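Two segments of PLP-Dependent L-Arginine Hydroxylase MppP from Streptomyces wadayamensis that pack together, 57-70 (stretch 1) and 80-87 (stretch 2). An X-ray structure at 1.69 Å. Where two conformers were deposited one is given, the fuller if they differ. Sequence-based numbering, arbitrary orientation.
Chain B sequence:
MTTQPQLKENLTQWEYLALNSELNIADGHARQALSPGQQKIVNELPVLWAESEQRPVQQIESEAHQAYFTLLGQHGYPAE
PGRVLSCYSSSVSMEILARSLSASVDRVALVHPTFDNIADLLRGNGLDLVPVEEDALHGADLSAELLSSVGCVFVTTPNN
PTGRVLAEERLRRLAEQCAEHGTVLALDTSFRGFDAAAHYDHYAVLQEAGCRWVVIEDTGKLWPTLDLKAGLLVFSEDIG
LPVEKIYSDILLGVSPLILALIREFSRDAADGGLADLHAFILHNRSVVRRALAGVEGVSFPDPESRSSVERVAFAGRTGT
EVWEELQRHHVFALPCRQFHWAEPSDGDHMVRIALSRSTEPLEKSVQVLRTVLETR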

ATOM      1  N   VAL B  57      -0.184   2.603  19.432  1.00 30.21           N
ATOM      2  CA  VAL B  57      -0.880   2.792  18.171  1.00 27.46           C
ATOM      3  C   VAL B  57      -2.308   2.261  18.252  1.00 28.25           C
ATOM      4  O   VAL B  57      -3.209   2.800  17.593  1.00 26.56           O
ATOM      5  N   GLN B  58      -2.548   1.222  19.069  1.00 31.04           N
ATOM      6  CA  GLN B  58      -3.884   0.634  19.166  1.00 30.52           C
ATOM      7  C   GLN B  58      -4.908   1.638  19.684  1.00 26.92           C
ATOM      8  O   GLN B  58      -6.083   1.595  19.291  1.00 31.42           O
ATOM      9  N   GLN B  59      -4.493   2.529  20.578  1.00 31.27           N
ATOM     10  CA  GLN B  59      -5.425   3.512  21.109  1.00 27.71           C
ATOM     11  C   GLN B  59      -5.739   4.565  20.060  1.00 27.76           C
ATOM     12  O   GLN B  59      -6.900   4.939  19.862  1.00 27.64           O
ATOM     13  N   ILE B  60      -4.715   5.022  19.342  1.00 24.31           N
ATOM     14  CA  ILE B  60      -4.946   5.982  18.273  1.00 21.14           C
ATOM     15  C   ILE B  60      -5.819   5.351  17.199  1.00 26.07           C
ATOM     16  O   ILE B  60      -6.777   5.964  16.705  1.00 26.12           O
ATOM     17  N   GLU B  61      -5.525   4.101  16.843  1.00 25.50           N
ATOM     18  CA  GLU B  61      -6.334   3.418  15.836  1.00 24.13           C
ATOM     19  C   GLU B  61      -7.783   3.283  16.286  1.00 21.95           C
ATOM     20  O   GLU B  61      -8.712   3.539  15.509  1.00 24.68           O
ATOM     21  N   SER B  62      -8.004   2.896  17.542  0.58 21.94           N
ATOM     22  CA  SER B  62      -9.372   2.748  18.026  0.58 26.90           C
ATOM     23  C   SER B  62     -10.124   4.072  17.968  0.58 27.13           C
ATOM     24  O   SER B  62     -11.320   4.102  17.647  0.58 25.14           O
ATOM     25  N   GLU B  63      -9.445   5.178  18.285  1.00 26.78           N
ATOM     26  CA  GLU B  63     -10.099   6.487  18.234  1.00 24.15           C
ATOM     27  C   GLU B  63     -10.387   6.910  16.800  1.00 26.87           C
ATOM     28  O   GLU B  63     -11.419   7.538  16.528  1.00 24.61           O
ATOM     29  N   ALA B  64      -9.471   6.601  15.881  1.00 26.04           N
ATOM     30  CA  ALA B  64      -9.679   6.925  14.472  1.00 20.94           C
ATOM     31  C   ALA B  64     -10.881   6.167  13.919  1.00 22.76           C
ATOM     32  O   ALA B  64     -11.756   6.753  13.272  1.00 22.99           O
ATOM     33  N   HIS B  65     -10.964   4.869  14.214  1.00 23.22           N
ATOM     34  CA  HIS B  65     -12.108   4.089  13.756  1.00 23.00           C
ATOM     35  C   HIS B  65     -13.407   4.609  14.371  1.00 23.58           C
ATOM     36  O   HIS B  65     -14.398   4.839  13.663  1.00 25.15           O
ATOM     37  N   GLN B  66     -13.430   4.806  15.691  1.00 23.38           N
ATOM     38  CA  GLN B  66     -14.657   5.304  16.312  1.00 25.43           C
ATOM     39  C   GLN B  66     -15.098   6.612  15.665  1.00 28.46           C
ATOM     40  O   GLN B  66     -16.271   6.786  15.322  1.00 24.56           O
ATOM     41  N   ALA B  67     -14.157   7.517  15.425  1.00 23.70           N
ATOM     42  CA  ALA B  67     -14.522   8.811  14.869  1.00 24.01           C
ATOM     43  C   ALA B  67     -15.102   8.675  13.468  1.00 24.75           C
ATOM     44  O   ALA B  67     -16.103   9.330  13.148  1.00 26.19           O
ATOM     45  N   TYR B  68     -14.479   7.841  12.617  1.00 22.57           N
ATOM     46  CA  TYR B  68     -14.881   7.740  11.213  1.00 20.68           C
ATOM     47  C   TYR B  68     -16.212   6.997  11.069  1.00 23.11           C
ATOM     48  O   TYR B  68     -17.131   7.474  10.392  1.00 22.76           O
ATOM     49  N   PHE B  69     -16.331   5.824  11.701  1.00 21.54           N
ATOM     50  CA  PHE B  69     -17.569   5.048  11.611  1.00 21.08           C
ATOM     51  C   PHE B  69     -18.756   5.818  12.183  1.00 25.47           C
ATOM     52  O   PHE B  69     -19.836   5.827  11.590  1.00 23.11           O
ATOM     53  N   THR B  70     -18.586   6.459  13.344  1.00 25.27           N
ATOM     54  CA  THR B  70     -19.716   7.164  13.947  1.00 25.33           C
ATOM     55  C   THR B  70     -20.105   8.382  13.121  1.00 25.95           C
ATOM     56  O   THR B  70     -21.296   8.685  12.974  1.00 24.63           O
ATOM     57  N   GLU B  80     -14.155  -4.395  18.529  1.00 29.95           N
ATOM     58  CA  GLU B  80     -13.149  -5.216  19.179  1.00 34.66           C
ATOM     59  C   GLU B  80     -11.839  -5.119  18.399  1.00 41.72           C
ATOM     60  O   GLU B  80     -11.856  -5.136  17.164  1.00 33.96           O
ATOM     61  N   PRO B  81     -10.692  -5.003  19.068  1.00 45.38           N
ATOM     62  CA  PRO B  81      -9.420  -4.954  18.332  1.00 50.28           C
ATOM     63  C   PRO B  81      -9.244  -6.151  17.404  1.00 50.67           C
ATOM     64  O   PRO B  81      -9.479  -7.297  17.788  1.00 44.23           O
ATOM     65  N   GLY B  82      -8.856  -5.871  16.153  1.00 38.09           N
ATOM     66  CA  GLY B  82      -8.600  -6.888  15.154  1.00 30.19           C
ATOM     67  C   GLY B  82      -9.740  -7.147  14.191  1.00 34.03           C
ATOM     68  O   GLY B  82      -9.531  -7.839  13.184  1.00 32.74           O
ATOM     69  N   ARG B  83     -10.934  -6.619  14.467  1.00 27.64           N
ATOM     70  CA  ARG B  83     -12.055  -6.799  13.558  1.00 29.42           C
ATOM     71  C   ARG B  83     -12.036  -5.797  12.421  1.00 30.18           C
ATOM     72  O   ARG B  83     -12.683  -6.030  11.388  1.00 26.30           O
ATOM     73  N   VAL B  84     -11.335  -4.680  12.596  1.00 24.57           N
ATOM     74  CA  VAL B  84     -11.144  -3.692  11.544  1.00 20.24           C
ATOM     75  C   VAL B  84      -9.654  -3.676  11.243  1.00 24.82           C
ATOM     76  O   VAL B  84      -8.859  -3.248  12.091  1.00 25.45           O
ATOM     77  N   LEU B  85      -9.266  -4.100  10.037  1.00 20.57           N
ATOM     78  CA  LEU B  85      -7.859  -4.117   9.652  1.00 18.69           C
ATOM     79  C   LEU B  85      -7.550  -2.844   8.874  1.00 18.45           C
ATOM     80  O   LEU B  85      -8.128  -2.616   7.804  1.00 20.12           O
ATOM     81  N   SER B  86      -6.625  -2.024   9.392  1.00 16.63           N
ATOM     82  CA  SER B  86      -6.278  -0.766   8.727  1.00 17.59           C
ATOM     83  C   SER B  86      -5.188  -1.039   7.696  1.00 18.00           C
ATOM     84  O   SER B  86      -4.119  -1.562   8.035  1.00 18.10           O
ATOM     85  N   CYS B  87      -5.484  -0.725   6.440  1.00 18.76           N
ATOM     86  CA  CYS B  87      -4.606  -0.981   5.303  1.00 17.16           C
ATOM     87  C   CYS B  87      -4.125   0.343   4.725  1.00 15.89           C
ATOM     88  O   CYS B  87      -4.755   1.386   4.924  1.00 16.62           O
TER

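When a strand crosses a helix at nearly a right angle, the helix can present residues spaced about four apart. The pairing of helix 57-70 with strand 84-87, at 100° and an axial distance of 10.7 Å, illustrates the principle: Glu61, His65 and Phe69 lie on successive turns, and their CA-to-CB bonds all point toward stretch 2. Gln58 adds a contact at the turn that precedes the strand.

Stretch 2 opens with a type II turn from Glu80 to Arg83. Glu80 points away from the helix, whereas the CA-to-CB bond of Pro81 points sideways; Pro81 is met by Gln58, whose t, p side chain brings Gln58 NE2 to 3.6 Å from Pro81 CB. Gly82 suits the turn because, at its backbone angles, a CB would be jammed against the preceding carbonyl oxygen. Arg83 does not reach the helix.

The strand then alternates. Val84, in the t rotamer, points in and packs against both His65 and Phe69. Val84 CG1 lies over one face of the His65 ring, 3.5 Å from its centroid and 3.2 Å from His65 CE1, a CH-pi contact; the closest approach to Phe69 is Val84 CG2 to Phe69 CE2 at 4.1 Å. Both aromatic residues adopt m. Leu85 points away, and Ser86 returns toward the helix.

Ser86, also m, supplies the polar centre. Ser86 OG accepts a hydrogen bond from His65 NE2 (2.8 Å) at the ring edge and donates one to Glu61 OE1 (2.6 Å), so a single hydroxyl links two helix turns. Glu61 can reach it because its chi1 and chi2 are both t, giving an extended side chain that places OE1 within hydrogen-bonding distance. Water 1 reinforces the link, its O donating to Glu61 OE1 (2.6 Å) and accepting from the backbone Ser86 N (2.9 Å). Cys87 lies beyond reach. The 280 Å² buried includes the packing of Val84 on two aromatic rings, the hydrogen bonds at Ser86, and the Gln58-Pro81 contact.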

ATOM      1  CB  VAL B  57      -0.075   2.141  17.024  1.00 30.24           C
ATOM      2  CG1 VAL B  57       0.110   0.644  17.268  1.00 36.42           C
ATOM      3  CG2 VAL B  57      -0.728   2.419  15.677  1.00 31.34           C
ATOM      4  CB  GLN B  58      -3.850  -0.596  20.084  1.00 42.44           C
ATOM      5  CG  GLN B  58      -5.228  -1.121  20.505  1.00 55.84           C
ATOM      6  CD  GLN B  58      -5.973  -1.761  19.352  1.00 79.32           C
ATOM      7  OE1 GLN B  58      -6.965  -1.224  18.853  1.00 80.82           O
ATOM      8  NE2 GLN B  58      -5.491  -2.921  18.918  1.00 86.86           N
ATOM      9  CB  GLN B  59      -4.838   4.159  22.357  1.00 32.46           C
ATOM     10  CG  GLN B  59      -4.635   3.192  23.511  1.00 33.99           C
ATOM     11  CD  GLN B  59      -4.062   3.865  24.737  1.00 46.72           C
ATOM     12  OE1 GLN B  59      -3.929   5.089  24.784  1.00 40.82           O
ATOM     13  NE2 GLN B  59      -3.714   3.067  25.740  1.00 46.71           N
ATOM     14  CB  ILE B  60      -3.602   6.477  17.707  1.00 27.00           C
ATOM     15  CG1 ILE B  60      -2.816   7.220  18.794  1.00 30.64           C
ATOM     16  CG2 ILE B  60      -3.824   7.412  16.515  1.00 25.54           C
ATOM     17  CD1 ILE B  60      -1.385   7.552  18.378  1.00 30.50           C
ATOM     18  CB  GLU B  61      -5.753   2.046  15.543  1.00 23.59           C
ATOM     19  CG  GLU B  61      -6.473   1.336  14.388  1.00 22.66           C
ATOM     20  CD  GLU B  61      -5.970  -0.069  14.129  1.00 34.77           C
ATOM     21  OE1 GLU B  61      -6.137  -0.539  12.986  1.00 29.36           O
ATOM     22  OE2 GLU B  61      -5.439  -0.720  15.059  1.00 28.51           O
ATOM     23  CB  SER B  62      -9.370   2.197  19.452  0.58 32.74           C
ATOM     24  OG  SER B  62      -9.140   0.799  19.451  0.58 40.77           O
ATOM     25  CB  GLU B  63      -9.225   7.532  18.934  1.00 30.24           C
ATOM     26  CG  GLU B  63      -8.968   7.203  20.397  1.00 27.93           C
ATOM     27  CD  GLU B  63      -7.878   8.044  21.041  1.00 35.44           C
ATOM     28  OE1 GLU B  63      -7.750   7.955  22.273  1.00 35.27           O
ATOM     29  OE2 GLU B  63      -7.142   8.771  20.329  1.00 31.21           O
ATOM     30  CB  ALA B  64      -8.431   6.604  13.657  1.00 22.68           C
ATOM     31  CB  HIS B  65     -11.920   2.609  14.095  1.00 20.93           C
ATOM     32  CG  HIS B  65     -10.791   1.938  13.370  1.00 23.27           C
ATOM     33  ND1 HIS B  65     -10.371   0.659  13.683  1.00 23.02           N
ATOM     34  CD2 HIS B  65     -10.007   2.352  12.344  1.00 21.68           C
ATOM     35  CE1 HIS B  65      -9.361   0.329  12.897  1.00 22.41           C
ATOM     36  NE2 HIS B  65      -9.112   1.341  12.084  1.00 21.05           N
ATOM     37  CB  GLN B  66     -14.482   5.494  17.818  1.00 28.36           C
ATOM     38  CG  GLN B  66     -15.724   6.136  18.450  1.00 41.54           C
ATOM     39  CD  GLN B  66     -15.954   5.701  19.883  1.00 70.77           C
ATOM     40  OE1 GLN B  66     -16.943   5.030  20.189  1.00 84.37           O
ATOM     41  NE2 GLN B  66     -15.048   6.085  20.770  1.00 81.62           N
ATOM     42  CB  ALA B  67     -13.313   9.750  14.866  1.00 26.33           C
ATOM     43  CB  TYR B  68     -13.768   7.059  10.390  1.00 18.64           C
ATOM     44  CG  TYR B  68     -14.123   6.982   8.925  1.00 22.15           C
ATOM     45  CD1 TYR B  68     -14.055   8.113   8.107  1.00 23.13           C
ATOM     46  CD2 TYR B  68     -14.574   5.795   8.360  1.00 21.34           C
ATOM     47  CE1 TYR B  68     -14.415   8.067   6.778  1.00 21.85           C
ATOM     48  CE2 TYR B  68     -14.953   5.748   7.021  1.00 19.45           C
ATOM     49  CZ  TYR B  68     -14.868   6.887   6.246  1.00 22.39           C
ATOM     50  OH  TYR B  68     -15.242   6.863   4.943  1.00 23.33           O
ATOM     51  CB  PHE B  69     -17.406   3.720  12.336  1.00 22.00           C
ATOM     52  CG  PHE B  69     -16.559   2.727  11.594  1.00 21.02           C
ATOM     53  CD1 PHE B  69     -17.078   2.025  10.525  1.00 25.66           C
ATOM     54  CD2 PHE B  69     -15.270   2.450  12.009  1.00 24.72           C
ATOM     55  CE1 PHE B  69     -16.313   1.100   9.859  1.00 25.96           C
ATOM     56  CE2 PHE B  69     -14.498   1.521  11.344  1.00 24.97           C
ATOM     57  CZ  PHE B  69     -15.035   0.844  10.263  1.00 25.29           C
ATOM     58  CB  THR B  70     -19.394   7.576  15.390  1.00 29.29           C
ATOM     59  OG1 THR B  70     -18.316   8.506  15.402  1.00 42.46           O
ATOM     60  CG2 THR B  70     -19.023   6.376  16.207  1.00 27.86           C
ATOM     61  CB  GLU B  80     -13.627  -6.674  19.241  1.00 42.94           C
ATOM     62  CG  GLU B  80     -14.975  -6.896  19.953  1.00 68.50           C
ATOM     63  CD  GLU B  80     -16.197  -6.386  19.168  1.00 75.27           C
ATOM     64  OE1 GLU B  80     -16.194  -6.442  17.915  1.00 50.89           O
ATOM     65  OE2 GLU B  80     -17.159  -5.913  19.814  1.00 77.78           O
ATOM     66  CB  PRO B  81      -8.371  -4.939  19.448  1.00 53.93           C
ATOM     67  CG  PRO B  81      -9.071  -4.303  20.594  1.00 54.19           C
ATOM     68  CD  PRO B  81     -10.491  -4.776  20.512  1.00 45.79           C
ATOM     69  CB  ARG B  83     -13.368  -6.692  14.333  1.00 28.94           C
ATOM     70  CG  ARG B  83     -13.671  -7.915  15.245  1.00 40.68           C
ATOM     71  CD  ARG B  83     -13.903  -9.205  14.448  1.00 32.84           C
ATOM     72  NE  ARG B  83     -15.011  -9.084  13.497  1.00 29.06           N
ATOM     73  CZ  ARG B  83     -16.285  -9.045  13.863  1.00 30.46           C
ATOM     74  NH1 ARG B  83     -16.623  -9.135  15.145  1.00 32.81           N
ATOM     75  NH2 ARG B  83     -17.219  -8.910  12.952  1.00 24.97           N
ATOM     76  CB  VAL B  84     -11.606  -2.291  11.969  1.00 19.78           C
ATOM     77  CG1 VAL B  84     -11.277  -1.237  10.857  1.00 24.17           C
ATOM     78  CG2 VAL B  84     -13.096  -2.260  12.290  1.00 20.06           C
ATOM     79  CB  LEU B  85      -7.533  -5.343   8.808  1.00 23.15           C
ATOM     80  CG  LEU B  85      -7.955  -6.658   9.464  1.00 24.62           C
ATOM     81  CD1 LEU B  85      -7.724  -7.822   8.494  1.00 27.84           C
ATOM     82  CD2 LEU B  85      -7.202  -6.867  10.731  1.00 28.21           C
ATOM     83  CB  SER B  86      -5.813   0.297   9.728  1.00 20.51           C
ATOM     84  OG  SER B  86      -6.782   0.529  10.746  1.00 21.74           O
ATOM     85  CB  CYS B  87      -5.327  -1.765   4.203  1.00 16.45           C
ATOM     86  SG  CYS B  87      -6.069  -3.298   4.847  1.00 23.04           S
TER
HETATM   87  O   HOH W   1      -5.178  -2.662  11.839  1.00 28.55           O